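Local coordinates for protein aggregative adherence fimbrial subunit AggA (Escherichia coli O104:H4 str. C227-11, PDB 4PH8) that is the major subunit of type I aggregative adherence fimbriae, built on donor-strand complementation, and probably binds host fibronectin, at residues G35-T41 and K106-V112; G50-W56 and K96-L101; W64-A69 and G124-L130. The contacts are given in a common frame with arbitrary orientation. Residue numbers count along the deposited sequence, not the author numbering.

Contact 1: G35-T41 and K106-V112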
loop_
_atom_site.group_PDB
_atom_site.type_symbol
_atom_site.label_atom_id
_atom_site.label_comp_id
_atom_site.label_asym_id
_atom_site.label_seq_id
_atom_site.Cartn_x
_atom_site.Cartn_y
_atom_site.Cartn_z
ATOM N N GLY A 35 0.564 -12.763 5.678
ATOM C CA GLY A 35 0.764 -11.314 5.740
ATOM C C GLY A 35 1.305 -10.734 4.457
ATOM O O GLY A 35 2.144 -11.351 3.787
ATOM N N PHE A 36 0.835 -9.531 4.137
ATOM C CA PHE A 36 1.330 -8.757 3.010
ATOM C C PHE A 36 1.497 -7.322 3.509
ATOM O O PHE A 36 0.630 -6.802 4.198
ATOM C CB PHE A 36 0.352 -8.746 1.834
ATOM C CG PHE A 36 -0.110 -10.113 1.389
ATOM C CD1 PHE A 36 0.635 -10.854 0.489
ATOM C CD2 PHE A 36 -1.314 -10.613 1.819
ATOM C CE1 PHE A 36 0.203 -12.100 0.065
ATOM C CE2 PHE A 36 -1.765 -11.867 1.395
ATOM C CZ PHE A 36 -0.995 -12.602 0.518
ATOM N N SER A 37 2.605 -6.688 3.168
ATOM C CA SER A 37 2.828 -5.346 3.620
ATOM C C SER A 37 3.526 -4.526 2.578
ATOM O O SER A 37 4.139 -5.053 1.644
ATOM C CB SER A 37 3.609 -5.343 4.908
ATOM O OG SER A 37 4.877 -5.902 4.744
ATOM N N ALA A 38 3.361 -3.218 2.731
ATOM C CA ALA A 38 3.927 -2.225 1.843
ATOM C C ALA A 38 4.502 -1.089 2.684
ATOM O O ALA A 38 4.037 -0.807 3.794
ATOM C CB ALA A 38 2.874 -1.692 0.889
ATOM N N LYS A 39 5.505 -0.437 2.129
ATOM C CA LYS A 39 6.204 0.643 2.792
ATOM C C LYS A 39 6.484 1.707 1.744
ATOM O O LYS A 39 6.880 1.388 0.627
ATOM C CB LYS A 39 7.506 0.081 3.410
ATOM C CG LYS A 39 8.613 1.058 3.719
ATOM C CD LYS A 39 9.795 0.392 4.419
ATOM C CE LYS A 39 10.625 -0.569 3.564
ATOM N NZ LYS A 39 11.116 -0.066 2.273
ATOM N N VAL A 40 6.257 2.968 2.104
ATOM C CA VAL A 40 6.435 4.085 1.176
ATOM C C VAL A 40 7.301 5.161 1.832
ATOM O O VAL A 40 7.140 5.487 3.004
ATOM C CB VAL A 40 5.072 4.704 0.726
ATOM C CG1 VAL A 40 5.305 5.714 -0.384
ATOM C CG2 VAL A 40 4.122 3.616 0.265
ATOM N N THR A 41 8.228 5.711 1.064
ATOM C CA THR A 41 9.049 6.804 1.556
ATOM C C THR A 41 9.376 7.706 0.383
ATOM O O THR A 41 8.914 7.486 -0.747
ATOM C CB THR A 41 10.320 6.282 2.275
ATOM O OG1 THR A 41 10.955 7.351 3.009
ATOM C CG2 THR A 41 11.287 5.643 1.298
ATOM N N LYS A 106 10.296 8.304 8.813
ATOM C CA LYS A 106 10.478 8.483 7.363
ATOM C C LYS A 106 9.682 7.537 6.472
ATOM O O LYS A 106 9.709 7.672 5.252
ATOM C CB LYS A 106 11.955 8.361 7.020
ATOM C CG LYS A 106 12.857 9.435 7.630
ATOM C CD LYS A 106 14.216 9.330 6.951
ATOM C CE LYS A 106 15.228 10.357 7.428
ATOM N NZ LYS A 106 16.481 10.137 6.662
ATOM N N PHE A 107 8.968 6.592 7.082
ATOM C CA PHE A 107 8.234 5.577 6.329
ATOM C C PHE A 107 6.780 5.537 6.717
ATOM O O PHE A 107 6.437 5.683 7.894
ATOM C CB PHE A 107 8.847 4.188 6.552
ATOM C CG PHE A 107 10.256 4.073 6.087
ATOM C CD1 PHE A 107 10.532 3.723 4.783
ATOM C CD2 PHE A 107 11.320 4.335 6.956
ATOM C CE1 PHE A 107 11.838 3.611 4.334
ATOM C CE2 PHE A 107 12.624 4.242 6.505
ATOM C CZ PHE A 107 12.879 3.874 5.195
ATOM N N LEU A 108 5.940 5.338 5.703
ATOM C CA LEU A 108 4.574 4.875 5.868
ATOM C C LEU A 108 4.577 3.364 5.705
ATOM O O LEU A 108 5.029 2.858 4.678
ATOM C CB LEU A 108 3.689 5.482 4.793
ATOM C CG LEU A 108 2.245 4.989 4.673
ATOM C CD1 LEU A 108 1.526 5.060 5.998
ATOM C CD2 LEU A 108 1.519 5.828 3.634
ATOM N N ASN A 109 4.093 2.652 6.718
ATOM C CA ASN A 109 3.992 1.197 6.672
ATOM C C ASN A 109 2.532 0.796 6.833
ATOM O O ASN A 109 1.785 1.376 7.642
ATOM C CB ASN A 109 4.852 0.538 7.775
ATOM C CG ASN A 109 6.330 0.422 7.401
ATOM O OD1 ASN A 109 6.692 -0.430 6.599
ATOM N ND2 ASN A 109 7.186 1.264 7.994
ATOM N N ALA A 110 2.121 -0.178 6.036
ATOM C CA ALA A 110 0.776 -0.736 6.095
ATOM C C ALA A 110 0.814 -2.211 5.753
ATOM O O ALA A 110 1.694 -2.688 5.015
ATOM C CB ALA A 110 -0.165 -0.019 5.151
ATOM N N SER A 111 -0.161 -2.923 6.296
ATOM C CA SER A 111 -0.295 -4.351 6.045
ATOM C C SER A 111 -1.743 -4.840 5.970
ATOM O O SER A 111 -2.677 -4.180 6.426
ATOM C CB SER A 111 0.451 -5.127 7.118
ATOM O OG SER A 111 -0.198 -5.015 8.366
ATOM N N VAL A 112 -1.913 -5.987 5.316
ATOM C CA VAL A 112 -3.174 -6.716 5.334
ATOM C C VAL A 112 -2.858 -8.162 5.641
ATOM O O VAL A 112 -1.689 -8.575 5.634
ATOM C CB VAL A 112 -3.959 -6.613 4.003
ATOM C CG1 VAL A 112 -4.453 -5.191 3.770
ATOM C CG2 VAL A 112 -3.149 -7.135 2.808
HETATM O O HOH W 1 5.067 -2.385 5.931
#
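V112, F107 and K39 give up the most surface here, each covered by about 60 Å². V112 lies near one end, paired with F36 through two backbone hydrogen bonds (F36 N to V112 O, 3.1 Å; V112 N to F36 O, 2.9 Å), while V112 CG2 packs 4.0 Å from F36 CB. The same two-bond pattern recurs at A38–A110 and V40–L108. The strand axes run antiparallel at 161°, 4.7 Å apart at closest, as neighbours in one sheet of the immunoglobulin-like fimbrial sandwich. F36, A38, V40, L108, A110 and V112 point into its core, against strands 52-68 and 124-138; S37, K39, N109 and S111 lie on the other face. There K39 CD rests 3.4 Å from F107 CD1, and its NZ reaches on to T19. F107 also receives T41 OG1 over one ring face, while that hydroxyl donates to K106 O at 2.6 Å. Beside K39, a water donates to both A38 O (2.8 Å) and N109 OD1 (2.6 Å), bridging the strands.

Contact 2: G50-W56 and K96-L101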
loop_
_atom_site.group_PDB
_atom_site.type_symbol
_atom_site.label_atom_id
_atom_site.label_comp_id
_atom_site.label_asym_id
_atom_site.label_seq_id
_atom_site.Cartn_x
_atom_site.Cartn_y
_atom_site.Cartn_z
ATOM N N GLY A 50 8.393 18.706 3.652
ATOM C CA GLY A 50 7.041 18.468 4.177
ATOM C C GLY A 50 6.168 17.485 3.402
ATOM O O GLY A 50 4.934 17.533 3.488
ATOM N N ALA A 51 6.799 16.577 2.669
ATOM C CA ALA A 51 6.094 15.634 1.791
ATOM C C ALA A 51 5.142 14.732 2.535
ATOM O O ALA A 51 5.430 14.299 3.646
ATOM C CB ALA A 51 7.112 14.748 1.077
ATOM N N LYS A 52 4.043 14.394 1.867
ATOM C CA LYS A 52 3.038 13.502 2.397
ATOM C C LYS A 52 2.988 12.332 1.441
ATOM O O LYS A 52 2.880 12.518 0.232
ATOM C CB LYS A 52 1.679 14.229 2.483
ATOM C CG LYS A 52 0.478 13.336 2.789
ATOM C CD LYS A 52 -0.853 14.074 2.667
ATOM C CE LYS A 52 -0.953 15.229 3.644
ATOM N NZ LYS A 52 -2.289 15.879 3.538
ATOM N N VAL A 53 3.078 11.123 1.985
ATOM C CA VAL A 53 3.012 9.938 1.164
ATOM C C VAL A 53 1.675 9.248 1.339
ATOM O O VAL A 53 0.986 9.436 2.344
ATOM C CB VAL A 53 4.182 8.972 1.408
ATOM C CG1 VAL A 53 5.476 9.582 0.923
ATOM C CG2 VAL A 53 4.290 8.552 2.871
ATOM N N TRP A 54 1.314 8.466 0.326
ATOM C CA TRP A 54 0.017 7.833 0.227
ATOM C C TRP A 54 0.177 6.398 -0.212
ATOM O O TRP A 54 1.127 6.056 -0.927
ATOM C CB TRP A 54 -0.841 8.529 -0.826
ATOM C CG TRP A 54 -1.156 9.944 -0.527
ATOM C CD1 TRP A 54 -0.355 11.023 -0.730
ATOM C CD2 TRP A 54 -2.385 10.445 0.002
ATOM N NE1 TRP A 54 -1.006 12.179 -0.347
ATOM C CE2 TRP A 54 -2.255 11.850 0.105
ATOM C CE3 TRP A 54 -3.580 9.845 0.408
ATOM C CZ2 TRP A 54 -3.275 12.659 0.605
ATOM C CZ3 TRP A 54 -4.595 10.648 0.903
ATOM C CH2 TRP A 54 -4.429 12.046 0.995
ATOM N N LEU A 55 -0.794 5.591 0.200
ATOM C CA LEU A 55 -0.902 4.213 -0.180
ATOM C C LEU A 55 -2.375 3.884 -0.315
ATOM O O LEU A 55 -3.187 4.284 0.523
ATOM C CB LEU A 55 -0.260 3.371 0.909
ATOM C CG LEU A 55 0.076 1.923 0.728
ATOM C CD1 LEU A 55 0.886 1.664 -0.538
ATOM C CD2 LEU A 55 0.864 1.476 1.951
ATOM N N TRP A 56 -2.730 3.162 -1.371
ATOM C CA TRP A 56 -4.114 2.757 -1.557
ATOM C C TRP A 56 -4.224 1.554 -2.465
ATOM O O TRP A 56 -3.323 1.271 -3.242
ATOM C CB TRP A 56 -5.007 3.919 -2.062
ATOM C CG TRP A 56 -4.777 4.417 -3.477
ATOM C CD1 TRP A 56 -5.520 4.106 -4.587
ATOM C CD2 TRP A 56 -3.785 5.366 -3.921
ATOM N NE1 TRP A 56 -5.041 4.779 -5.685
ATOM C CE2 TRP A 56 -3.987 5.565 -5.308
ATOM C CE3 TRP A 56 -2.753 6.055 -3.290
ATOM C CZ2 TRP A 56 -3.184 6.412 -6.068
ATOM C CZ3 TRP A 56 -1.956 6.905 -4.050
ATOM C CH2 TRP A 56 -2.176 7.072 -5.430
ATOM N N LYS A 96 -8.001 4.692 2.011
ATOM C CA LYS A 96 -6.799 5.350 1.485
ATOM C C LYS A 96 -5.977 5.894 2.659
ATOM O O LYS A 96 -6.519 6.429 3.617
ATOM C CB LYS A 96 -7.164 6.445 0.488
ATOM C CG LYS A 96 -5.992 7.234 -0.057
ATOM C CD LYS A 96 -6.421 8.169 -1.179
ATOM C CE LYS A 96 -6.673 7.429 -2.473
ATOM N NZ LYS A 96 -7.252 8.354 -3.490
ATOM N N ILE A 97 -4.661 5.718 2.591
ATOM C CA ILE A 97 -3.778 6.039 3.704
ATOM C C ILE A 97 -2.845 7.166 3.328
ATOM O O ILE A 97 -2.332 7.175 2.218
ATOM C CB ILE A 97 -2.898 4.815 4.019
ATOM C CG1 ILE A 97 -3.775 3.572 4.201
ATOM C CG2 ILE A 97 -2.006 5.086 5.225
ATOM C CD1 ILE A 97 -3.040 2.276 3.894
ATOM N N TYR A 98 -2.592 8.082 4.258
ATOM C CA TYR A 98 -1.556 9.075 4.067
ATOM C C TYR A 98 -0.722 9.218 5.315
ATOM O O TYR A 98 -1.107 8.782 6.409
ATOM C CB TYR A 98 -2.154 10.440 3.688
ATOM C CG TYR A 98 -3.053 11.025 4.744
ATOM C CD1 TYR A 98 -4.406 10.716 4.771
ATOM C CD2 TYR A 98 -2.553 11.878 5.717
ATOM C CE1 TYR A 98 -5.238 11.233 5.744
ATOM C CE2 TYR A 98 -3.375 12.392 6.706
ATOM C CZ TYR A 98 -4.713 12.075 6.705
ATOM O OH TYR A 98 -5.532 12.596 7.683
ATOM N N LYS A 99 0.431 9.838 5.139
ATOM C CA LYS A 99 1.303 10.168 6.257
ATOM C C LYS A 99 2.211 11.313 5.892
ATOM O O LYS A 99 2.877 11.254 4.871
ATOM C CB LYS A 99 2.140 8.973 6.638
ATOM C CG LYS A 99 3.015 9.199 7.861
ATOM C CD LYS A 99 3.683 7.884 8.265
ATOM C CE LYS A 99 4.579 8.037 9.481
ATOM N NZ LYS A 99 5.076 6.731 9.992
ATOM N N LYS A 100 2.237 12.337 6.743
ATOM C CA LYS A 100 3.202 13.410 6.635
ATOM C C LYS A 100 4.497 12.898 7.267
ATOM O O LYS A 100 4.569 12.665 8.467
ATOM C CB LYS A 100 2.668 14.671 7.342
ATOM C CG LYS A 100 3.696 15.746 7.653
ATOM C CD LYS A 100 4.308 16.357 6.405
ATOM C CE LYS A 100 4.649 17.828 6.629
ATOM N NZ LYS A 100 3.555 18.740 6.199
ATOM N N LEU A 101 5.508 12.704 6.441
ATOM C CA LEU A 101 6.777 12.165 6.904
ATOM C C LEU A 101 7.591 13.232 7.626
ATOM O O LEU A 101 7.429 14.424 7.368
ATOM C CB LEU A 101 7.560 11.619 5.717
ATOM C CG LEU A 101 6.860 10.491 4.943
ATOM C CD1 LEU A 101 7.766 10.059 3.801
ATOM C CD2 LEU A 101 6.520 9.306 5.842
#
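At the apolar centre, V53 CG1 meets L101 CD1 at 3.7 Å and L55 CB meets I97 CD1 at 4.2 Å, on the side facing strand 108-114, where L108 and A110 continue the packing. Backbone bonds hold this core of the beta sandwich antiparallel: V53 N to K99 O and K99 N to V53 O (both 2.9 Å), L55 N to I97 O (3.0 Å) and I97 N to L55 O (2.9 Å). L101 N to A51 O, 3.2 Å, adds a fifth. On the reverse face, Y98 CB sits 3.5 Å from the centroid of the W54 six-membered ring, 7° off its normal, a CH-pi contact. Farther out, K96 NZ stands 4.5 Å from the centroid of the W56 five-membered ring, only 4° off the normal, a cation-pi pair. G50, closing helix 44-49 in a Schellman motif, brings its O within 3.2 Å of K100 CE. On this outer face both indoles thus receive aliphatic carbon or charge over a ring face, while K99 NZ is held by D83 and F107 O.

Contact 3: W64-A69 and G124-L130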
loop_
_atom_site.group_PDB
_atom_site.type_symbol
_atom_site.label_atom_id
_atom_site.label_comp_id
_atom_site.label_asym_id
_atom_site.label_seq_id
_atom_site.Cartn_x
_atom_site.Cartn_y
_atom_site.Cartn_z
ATOM N N TRP A 64 -7.589 -3.093 -0.247
ATOM C CA TRP A 64 -6.624 -3.837 -1.036
ATOM C C TRP A 64 -7.272 -5.107 -1.543
ATOM O O TRP A 64 -7.952 -5.773 -0.790
ATOM C CB TRP A 64 -5.420 -4.171 -0.159
ATOM C CG TRP A 64 -4.684 -2.971 0.397
ATOM C CD1 TRP A 64 -5.094 -1.667 0.422
ATOM C CD2 TRP A 64 -3.408 -2.997 1.047
ATOM N NE1 TRP A 64 -4.142 -0.873 1.031
ATOM C CE2 TRP A 64 -3.094 -1.667 1.419
ATOM C CE3 TRP A 64 -2.489 -4.010 1.330
ATOM C CZ2 TRP A 64 -1.910 -1.332 2.073
ATOM C CZ3 TRP A 64 -1.302 -3.673 1.980
ATOM C CH2 TRP A 64 -1.030 -2.334 2.351
ATOM N N VAL A 65 -7.087 -5.424 -2.826
ATOM C CA VAL A 65 -7.765 -6.585 -3.431
ATOM C C VAL A 65 -6.762 -7.655 -3.864
ATOM O O VAL A 65 -5.927 -7.425 -4.729
ATOM C CB VAL A 65 -8.639 -6.167 -4.630
ATOM C CG1 VAL A 65 -9.380 -7.368 -5.211
ATOM C CG2 VAL A 65 -9.615 -5.078 -4.212
ATOM N N LEU A 66 -6.856 -8.824 -3.244
ATOM C CA LEU A 66 -6.086 -9.979 -3.670
ATOM C C LEU A 66 -6.939 -10.736 -4.690
ATOM O O LEU A 66 -7.956 -11.339 -4.331
ATOM C CB LEU A 66 -5.735 -10.861 -2.474
ATOM C CG LEU A 66 -4.730 -11.992 -2.732
ATOM C CD1 LEU A 66 -3.341 -11.480 -3.095
ATOM C CD2 LEU A 66 -4.629 -12.896 -1.518
ATOM N N GLN A 67 -6.497 -10.706 -5.948
ATOM C CA GLN A 67 -7.335 -11.039 -7.112
ATOM C C GLN A 67 -6.809 -12.266 -7.860
ATOM O O GLN A 67 -5.641 -12.305 -8.253
ATOM C CB GLN A 67 -7.359 -9.825 -8.059
ATOM C CG GLN A 67 -8.041 -10.039 -9.402
ATOM C CD GLN A 67 -9.548 -10.112 -9.275
ATOM O OE1 GLN A 67 -10.189 -9.132 -8.893
ATOM N NE2 GLN A 67 -10.125 -11.272 -9.587
ATOM N N HIS A 68 -7.680 -13.258 -8.075
ATOM C CA HIS A 68 -7.301 -14.473 -8.798
ATOM C C HIS A 68 -7.067 -14.124 -10.260
ATOM O O HIS A 68 -7.812 -13.337 -10.842
ATOM C CB HIS A 68 -8.375 -15.560 -8.657
ATOM C CG HIS A 68 -7.882 -16.943 -8.972
ATOM N ND1 HIS A 68 -7.906 -17.468 -10.246
ATOM C CD2 HIS A 68 -7.353 -17.908 -8.181
ATOM C CE1 HIS A 68 -7.402 -18.689 -10.231
ATOM N NE2 HIS A 68 -7.064 -18.984 -8.989
ATOM N N ALA A 69 -6.012 -14.689 -10.842
ATOM C CA ALA A 69 -5.595 -14.330 -12.202
ATOM C C ALA A 69 -6.621 -14.768 -13.260
ATOM O O ALA A 69 -6.881 -14.053 -14.228
ATOM C CB ALA A 69 -4.232 -14.946 -12.506
ATOM N N GLY A 124 -3.935 -21.494 -7.314
ATOM C CA GLY A 124 -3.678 -20.625 -8.467
ATOM C C GLY A 124 -2.808 -19.419 -8.132
ATOM O O GLY A 124 -2.181 -19.370 -7.076
ATOM N N GLU A 125 -2.769 -18.455 -9.051
ATOM C CA GLU A 125 -1.999 -17.212 -8.858
ATOM C C GLU A 125 -2.910 -16.064 -8.431
ATOM O O GLU A 125 -3.992 -15.871 -8.991
ATOM C CB GLU A 125 -1.281 -16.814 -10.153
ATOM C CG GLU A 125 -0.353 -17.870 -10.737
ATOM C CD GLU A 125 0.827 -18.209 -9.849
ATOM O OE1 GLU A 125 1.161 -17.431 -8.929
ATOM O OE2 GLU A 125 1.440 -19.264 -10.090
ATOM N N TYR A 126 -2.465 -15.304 -7.432
ATOM C CA TYR A 126 -3.172 -14.110 -6.997
ATOM C C TYR A 126 -2.234 -12.941 -7.135
ATOM O O TYR A 126 -1.028 -13.090 -6.890
ATOM C CB TYR A 126 -3.615 -14.240 -5.542
ATOM C CG TYR A 126 -4.771 -15.187 -5.320
ATOM C CD1 TYR A 126 -4.550 -16.552 -5.164
ATOM C CD2 TYR A 126 -6.084 -14.713 -5.239
ATOM C CE1 TYR A 126 -5.601 -17.426 -4.948
ATOM C CE2 TYR A 126 -7.148 -15.579 -5.029
ATOM C CZ TYR A 126 -6.901 -16.932 -4.880
ATOM O OH TYR A 126 -7.945 -17.802 -4.669
ATOM N N THR A 127 -2.778 -11.792 -7.547
ATOM C CA THR A 127 -2.040 -10.525 -7.520
ATOM C C THR A 127 -2.808 -9.484 -6.715
ATOM O O THR A 127 -4.033 -9.542 -6.609
ATOM C CB THR A 127 -1.778 -9.948 -8.924
ATOM O OG1 THR A 127 -3.024 -9.735 -9.609
ATOM C CG2 THR A 127 -0.885 -10.884 -9.732
ATOM N N MET A 128 -2.078 -8.536 -6.135
ATOM C CA MET A 128 -2.704 -7.442 -5.410
ATOM C C MET A 128 -1.993 -6.159 -5.783
ATOM O O MET A 128 -0.809 -6.017 -5.529
ATOM C CB MET A 128 -2.603 -7.696 -3.912
ATOM C CG MET A 128 -3.178 -6.603 -3.033
ATOM S SD MET A 128 -3.592 -7.225 -1.386
ATOM C CE MET A 128 -1.984 -7.765 -0.856
ATOM N N ILE A 129 -2.721 -5.254 -6.424
ATOM C CA ILE A 129 -2.145 -4.020 -6.925
ATOM C C ILE A 129 -2.202 -2.984 -5.835
ATOM O O ILE A 129 -3.262 -2.734 -5.266
ATOM C CB ILE A 129 -2.944 -3.475 -8.120
ATOM C CG1 ILE A 129 -2.957 -4.491 -9.256
ATOM C CG2 ILE A 129 -2.361 -2.163 -8.606
ATOM C CD1 ILE A 129 -4.069 -4.228 -10.248
ATOM N N LEU A 130 -1.063 -2.362 -5.566
ATOM C CA LEU A 130 -1.034 -1.242 -4.653
ATOM C C LEU A 130 -0.543 -0.009 -5.366
ATOM O O LEU A 130 0.337 -0.072 -6.229
ATOM C CB LEU A 130 -0.153 -1.545 -3.456
ATOM C CG LEU A 130 -0.633 -2.661 -2.536
ATOM C CD1 LEU A 130 0.320 -2.752 -1.369
ATOM C CD2 LEU A 130 -2.053 -2.445 -2.043
HETATM O O HOH W 2 -5.695 -3.544 -4.609
HETATM O O HOH W 3 -5.500 -5.925 -6.949
#
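In the beta sandwich of this fimbrial subunit, 64-69 and 124-130 are antiparallel neighbours (axes at 152°, 4.4 Å at closest) whose register is only partly closed by direct bonds. Q67 and T127 form a hydrogen-bonded pair (Q67 N to T127 O, 2.8 Å; T127 N to Q67 O, 3.0 Å), and A69 N donates to E125 O at 3.0 Å. Toward W64 the strands spread: V65 N and I129 O are 5.3 Å apart, and one water bridges them (2.9 Å to V65 N, 2.6 Å to I129 O). A second links V65 O (2.7 Å) with I129 N (2.9 Å).

Rotamers shape the buried face. W64, with chi1 m and chi2 only 13°, turns its five-membered ring so that L130 CD2 lies 3.6 Å from the centroid and 17° off the normal, a CH-pi contact. L66 is t,p, which carries CD1 to 3.7 Å from Y126 CB and 3.9 Å from M128 CB. H68 (chi1 t) and Y126 (chi1 m) have chi2 values of -89° and 85°; their planes stand at 89° with centroids 4.9 Å apart, a T-shaped pair with the H68 edge toward the Y126 face. H68 NE2 is hydrogen-bonded to P123 O. Beside that imidazole only a glycine fits: an ideal CB on G124 would lie 2.4 Å from H68 NE2.

All three contacts are antiparallel strand pairs, each partly buried, but their distances from the chain centre differ: contact 1 lies about 6 Å from it (centre to centre), contact 2 about 10 Å and contact 3 about 13 Å. Contacts 2 and 3 use the two ends of strand 52-68, on opposite sides of the chain's centre, their own centres about 23 Å apart. Contact 1 joins other strands, yet its apolar face meets both: L108 CB packs 3.7 Å from V53 CG2, and V112 CG1 3.3 Å from W64 CE3. Its chemistry is mostly regular backbone bonding; contact 2 adds a cation-pi pair on its outer face, and contact 3 a T-shaped H68–Y126 pair, with waters replacing direct V65–I129 bonds.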